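Local coordinates for beta-N-acetylglucosaminidase-like protein Glycoside hydrolase family 20 (Flavobacterium johnsoniae, PDB 6YHH) that probably removes terminal beta-linked N-acetylglucosamine units from chitin-derived oligosaccharides, as a family 20 beta-N-acetylhexosaminidase, at residues E527-C532 / A557-P562; I616-K621 / K655-V660. All blocks are in the same frame, centred on the assembly; numbering follows the deposited sequence.

Contact 1: E527-C532 / A557-P562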
loop_
_atom_site.group_PDB
_atom_site.type_symbol
_atom_site.label_atom_id
_atom_site.label_comp_id
_atom_site.label_asym_id
_atom_site.label_seq_id
_atom_site.Cartn_x
_atom_site.Cartn_y
_atom_site.Cartn_z
ATOM N N GLU A 527 16.884 11.138 10.934
ATOM C CA GLU A 527 18.265 11.547 10.685
ATOM C C GLU A 527 19.261 10.497 11.048
ATOM O O GLU A 527 20.320 10.338 10.388
ATOM C CB GLU A 527 18.586 12.893 11.412
ATOM C CG GLU A 527 17.744 14.019 10.883
ATOM C CD GLU A 527 17.784 15.281 11.717
ATOM O OE1 GLU A 527 18.090 15.244 12.921
ATOM O OE2 GLU A 527 17.406 16.352 11.122
ATOM N N PHE A 528 19.013 9.756 12.118
ATOM C CA PHE A 528 19.947 8.669 12.493
ATOM C C PHE A 528 19.912 7.522 11.438
ATOM O O PHE A 528 20.959 6.908 11.194
ATOM C CB PHE A 528 19.666 8.118 13.885
ATOM C CG PHE A 528 20.857 7.396 14.495
ATOM C CD1 PHE A 528 22.101 8.052 14.620
ATOM C CD2 PHE A 528 20.768 6.116 14.960
ATOM C CE1 PHE A 528 23.203 7.348 15.084
ATOM C CE2 PHE A 528 21.857 5.427 15.462
ATOM C CZ PHE A 528 23.088 6.068 15.539
ATOM N N THR A 529 18.774 7.242 10.790
ATOM C CA THR A 529 18.810 6.238 9.716
ATOM C C THR A 529 19.771 6.628 8.628
ATOM O O THR A 529 20.341 5.772 7.946
ATOM C CB THR A 529 17.480 5.932 9.048
ATOM O OG1 THR A 529 17.096 7.070 8.252
ATOM C CG2 THR A 529 16.436 5.577 10.011
ATOM N N ASN A 530 20.027 7.941 8.461
ATOM C CA ASN A 530 20.892 8.429 7.409
ATOM C C ASN A 530 22.388 8.275 7.601
ATOM O O ASN A 530 23.172 8.627 6.683
ATOM C CB ASN A 530 20.497 9.879 7.041
ATOM C CG ASN A 530 19.113 9.981 6.460
ATOM O OD1 ASN A 530 18.599 9.046 5.846
ATOM N ND2 ASN A 530 18.539 11.143 6.594
ATOM N N VAL A 531 22.814 7.654 8.723
ATOM C CA VAL A 531 24.152 7.177 8.938
ATOM C C VAL A 531 24.248 5.715 9.262
ATOM O O VAL A 531 25.328 5.249 9.520
ATOM C CB VAL A 531 24.924 8.000 9.971
ATOM C CG1 VAL A 531 25.162 9.381 9.398
ATOM C CG2 VAL A 531 24.270 8.036 11.375
ATOM N N CYS A 532 23.134 4.988 9.186
ATOM C CA CYS A 532 23.119 3.574 9.609
ATOM C C CYS A 532 22.612 2.653 8.447
ATOM O O CYS A 532 21.827 3.085 7.618
ATOM C CB CYS A 532 22.216 3.351 10.787
ATOM S SG CYS A 532 22.736 4.104 12.334
ATOM N N ALA A 557 16.425 -1.554 12.184
ATOM C CA ALA A 557 17.103 -2.115 11.010
ATOM C C ALA A 557 16.217 -2.133 9.756
ATOM O O ALA A 557 16.708 -1.966 8.646
ATOM C CB ALA A 557 17.609 -3.511 11.283
ATOM N N ASP A 558 14.902 -2.285 9.988
ATOM C CA ASP A 558 13.921 -2.325 8.910
ATOM C C ASP A 558 13.673 -0.984 8.275
ATOM O O ASP A 558 13.246 -0.945 7.149
ATOM C CB ASP A 558 12.639 -2.952 9.448
ATOM C CG ASP A 558 12.949 -4.247 10.093
ATOM O OD1 ASP A 558 13.462 -5.143 9.343
ATOM O OD2 ASP A 558 12.738 -4.416 11.298
ATOM N N ALA A 559 14.004 0.123 8.966
ATOM C CA ALA A 559 13.966 1.473 8.418
ATOM C C ALA A 559 15.227 1.930 7.772
ATOM O O ALA A 559 15.232 2.909 7.025
ATOM C CB ALA A 559 13.627 2.445 9.580
ATOM N N CYS A 560 16.309 1.157 7.945
ATOM C CA CYS A 560 17.583 1.509 7.342
ATOM C C CYS A 560 17.870 0.773 6.017
ATOM O O CYS A 560 17.307 -0.337 5.742
ATOM C CB CYS A 560 18.751 1.232 8.307
ATOM S SG CYS A 560 18.693 2.220 9.804
ATOM N N THR A 561 18.711 1.441 5.189
ATOM C CA THR A 561 19.080 0.897 3.896
ATOM C C THR A 561 20.547 1.083 3.644
ATOM O O THR A 561 21.135 1.937 4.284
ATOM C CB THR A 561 18.246 1.580 2.784
ATOM O OG1 THR A 561 18.187 2.999 3.029
ATOM C CG2 THR A 561 16.819 1.092 2.867
ATOM N N PRO A 562 21.163 0.377 2.666
ATOM C CA PRO A 562 22.560 0.699 2.280
ATOM C C PRO A 562 22.669 2.067 1.629
ATOM O O PRO A 562 21.667 2.728 1.386
ATOM C CB PRO A 562 22.917 -0.364 1.229
ATOM C CG PRO A 562 21.704 -1.240 1.101
ATOM C CD PRO A 562 20.567 -0.641 1.799
HETATM O O HOH W 1 19.866 4.032 5.776
#
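Two cysteines meet here without a disulfide: Cys532 SG and Cys560 SG stand 5.1 Å apart, far beyond covalent distance. Cys560 does most of the touching. Its SG lies anti to its own carbonyl carbon (chi1 -63°), which lays the sulfur alongside Cys532 CB at 3.8 Å and brings it to 4.0 Å from Thr529 CB. Cys532 has nearly the same torsion (chi1 -67°), but its SG turns to the Phe528 ring instead and sits 3.5 Å above the ring plane, offset toward the rim. The two segments belong to the helix-rich C-terminal part of the chain, where the end of helix 523-529 packs on the short, weakly bonded helix 556-559 and the loop that follows it. Arg463 ties that second element down by bonds to the carbonyls of Ala557 and Cys560. Thr529 splits its roles: OG1 takes the crowded position between N and the carbonyl carbon and bonds to Asn526 O and Lys509 NZ, while CG2 reaches Ala559 CB at 4.2 Å. No direct hydrogen bond joins the segments; one water bridges them, donating to Thr529 O at 2.8 Å and accepting from Thr561 N at 2.9 Å.

Contact 2: I616-K621 / K655-V660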
loop_
_atom_site.group_PDB
_atom_site.type_symbol
_atom_site.label_atom_id
_atom_site.label_comp_id
_atom_site.label_asym_id
_atom_site.label_seq_id
_atom_site.Cartn_x
_atom_site.Cartn_y
_atom_site.Cartn_z
ATOM N N ILE A 616 18.983 1.588 19.947
ATOM C CA ILE A 616 19.862 2.385 19.159
ATOM C C ILE A 616 20.646 3.375 19.982
ATOM O O ILE A 616 21.650 3.890 19.503
ATOM C CB ILE A 616 19.235 3.123 17.988
ATOM C CG1 ILE A 616 18.197 4.047 18.413
ATOM C CG2 ILE A 616 18.697 2.077 17.005
ATOM C CD1 ILE A 616 17.642 4.886 17.249
ATOM N N LEU A 617 20.216 3.614 21.207
ATOM C CA LEU A 617 20.934 4.630 22.041
ATOM C C LEU A 617 22.428 4.353 22.168
ATOM O O LEU A 617 23.238 5.291 22.169
ATOM C CB LEU A 617 20.257 4.766 23.438
ATOM C CG LEU A 617 18.862 5.411 23.444
ATOM C CD1 LEU A 617 18.429 5.529 24.875
ATOM C CD2 LEU A 617 18.784 6.751 22.696
ATOM N N PRO A 618 22.865 3.087 22.349
ATOM C CA PRO A 618 24.301 2.911 22.527
ATOM C C PRO A 618 25.087 3.338 21.291
ATOM O O PRO A 618 26.221 3.881 21.381
ATOM C CB PRO A 618 24.453 1.402 22.750
ATOM C CG PRO A 618 23.100 1.021 23.364
ATOM C CD PRO A 618 22.111 1.841 22.606
ATOM N N LEU A 619 24.477 3.185 20.115
ATOM C CA LEU A 619 25.125 3.452 18.882
ATOM C C LEU A 619 25.175 4.972 18.640
ATOM O O LEU A 619 26.219 5.551 18.247
ATOM C CB LEU A 619 24.405 2.726 17.700
ATOM C CG LEU A 619 25.202 2.690 16.384
ATOM C CD1 LEU A 619 26.489 1.930 16.502
ATOM C CD2 LEU A 619 24.361 2.071 15.213
ATOM N N SER A 620 24.088 5.656 18.943
ATOM C CA SER A 620 24.024 7.102 18.749
ATOM C C SER A 620 24.908 7.769 19.799
ATOM O O SER A 620 25.539 8.771 19.519
ATOM C CB SER A 620 22.604 7.658 18.756
ATOM O OG SER A 620 21.887 7.455 20.028
ATOM N N LYS A 621 25.033 7.159 20.993
ATOM C CA LYS A 621 25.951 7.711 22.008
ATOM C C LYS A 621 27.374 7.550 21.559
ATOM O O LYS A 621 28.186 8.515 21.614
ATOM C CB LYS A 621 25.744 7.045 23.342
ATOM C CG LYS A 621 26.872 7.402 24.301
ATOM C CD LYS A 621 26.626 6.939 25.703
ATOM C CE LYS A 621 27.851 7.207 26.603
ATOM N NZ LYS A 621 28.292 8.608 26.561
ATOM N N LYS A 655 28.979 -3.774 15.656
ATOM C CA LYS A 655 27.845 -4.414 14.918
ATOM C C LYS A 655 26.829 -4.923 15.916
ATOM O O LYS A 655 25.949 -5.707 15.527
ATOM C CB LYS A 655 28.388 -5.568 14.073
ATOM C CG LYS A 655 29.638 -5.226 13.229
ATOM C CD LYS A 655 29.433 -4.203 12.206
ATOM C CE LYS A 655 30.673 -4.092 11.302
ATOM N NZ LYS A 655 30.474 -3.035 10.313
ATOM N N ASP A 656 26.987 -4.641 17.201
ATOM C CA ASP A 656 26.175 -5.247 18.232
ATOM C C ASP A 656 24.814 -4.609 18.513
ATOM O O ASP A 656 24.033 -5.142 19.343
ATOM C CB ASP A 656 26.937 -5.225 19.562
ATOM C CG ASP A 656 28.172 -6.091 19.559
ATOM O OD1 ASP A 656 28.339 -6.938 18.714
ATOM O OD2 ASP A 656 28.919 -5.855 20.509
ATOM N N HIS A 657 24.484 -3.474 17.903
ATOM C CA HIS A 657 23.287 -2.729 18.267
ATOM C C HIS A 657 22.318 -2.684 17.089
ATOM O O HIS A 657 22.619 -2.172 16.017
ATOM C CB HIS A 657 23.616 -1.301 18.675
ATOM C CG HIS A 657 24.622 -1.250 19.739
ATOM N ND1 HIS A 657 24.414 -1.836 20.957
ATOM C CD2 HIS A 657 25.888 -0.790 19.737
ATOM C CE1 HIS A 657 25.516 -1.719 21.693
ATOM N NE2 HIS A 657 26.407 -1.052 20.992
ATOM N N ALA A 658 21.125 -3.237 17.336
ATOM C CA ALA A 658 19.953 -3.043 16.440
ATOM C C ALA A 658 20.124 -3.671 15.067
ATOM O O ALA A 658 19.344 -3.370 14.169
ATOM C CB ALA A 658 19.515 -1.616 16.374
ATOM N N ASP A 659 21.128 -4.552 14.872
ATOM C CA ASP A 659 21.400 -5.135 13.571
ATOM C C ASP A 659 21.620 -4.087 12.504
ATOM O O ASP A 659 21.310 -4.279 11.362
ATOM C CB ASP A 659 20.282 -6.161 13.194
ATOM C CG ASP A 659 20.441 -7.504 13.923
ATOM O OD1 ASP A 659 21.578 -7.801 14.433
ATOM O OD2 ASP A 659 19.443 -8.272 14.084
ATOM N N VAL A 660 22.280 -2.999 12.897
ATOM C CA VAL A 660 22.761 -2.047 11.928
ATOM C C VAL A 660 24.226 -1.707 12.261
ATOM O O VAL A 660 24.722 -2.071 13.340
ATOM C CB VAL A 660 21.974 -0.721 11.927
ATOM C CG1 VAL A 660 20.520 -0.954 11.589
ATOM C CG2 VAL A 660 22.055 -0.002 13.269
#
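Pro618, near the start of helix 617-634, lies over the imidazole of His657, a residue of the loop that leads from helix 642-650 into strand 660-662; the contact joins a helix to the connection before a two-stranded antiparallel sheet. The evidence for a CH-pi interaction is direct: Pro618 CB sits 3.6 Å from the His657 ring centroid and only 16° off the ring normal. The ring, with CG anti to the carbonyl carbon (chi1 -54°), brings CE1 nearest to Pro618 CB, at 3.5 Å. Deeper in, Leu619, with CG anti to the backbone N (chi1 -167°), crosses Val660 obliquely and sets CD2 3.7 Å from Val660 CG2. Ile616 adds its CG2 branch, which meets Ala658 CB at 3.8 Å.

In the next shell, Lys622 NZ is hydrogen-bonded to His657 NE2, a bond that, with Pro618 CB over one face, would limit the ring's rotation. NE2 probably accepts from the lysine, which would disfavour a doubly protonated, charged imidazole. An alanine at His657 removes the imidazole, so Pro618 CB loses its CH-pi partner and Lys622 NZ its NE2 acceptor, and the loop would probably be held less firmly against the helix. Phe528 and Phe556 pack around Ile616, extending the apolar layer. On the loop side, Ala658 and Asp659 both adopt left-handed backbone angles, and the tight turn they make is closed by Val660 N donating to His657 O at 3.2 Å.

In the fold
Contact 1 is the more buried: four of its five touching residues are buried, against three of six in contact 2, whose centre also lies farther from the chain's centre (about 27 Å against 19 Å). Both lack direct cross-segment hydrogen bonds, yet they differ in chemistry: thiol packing with a bridging water in one, imidazole and aliphatic packing in the other. Their centres are about 11 Å apart and they share a boundary, with Ala557 CB 3.4 Å from Ala658 O and Phe528 CZ 3.5 Å from Ser620 CA. Strand 532-534, starting in contact 1, pairs antiparallel with strand 660-662, starting in contact 2. Both contacts lie away from the predicted proton donor, Glu317.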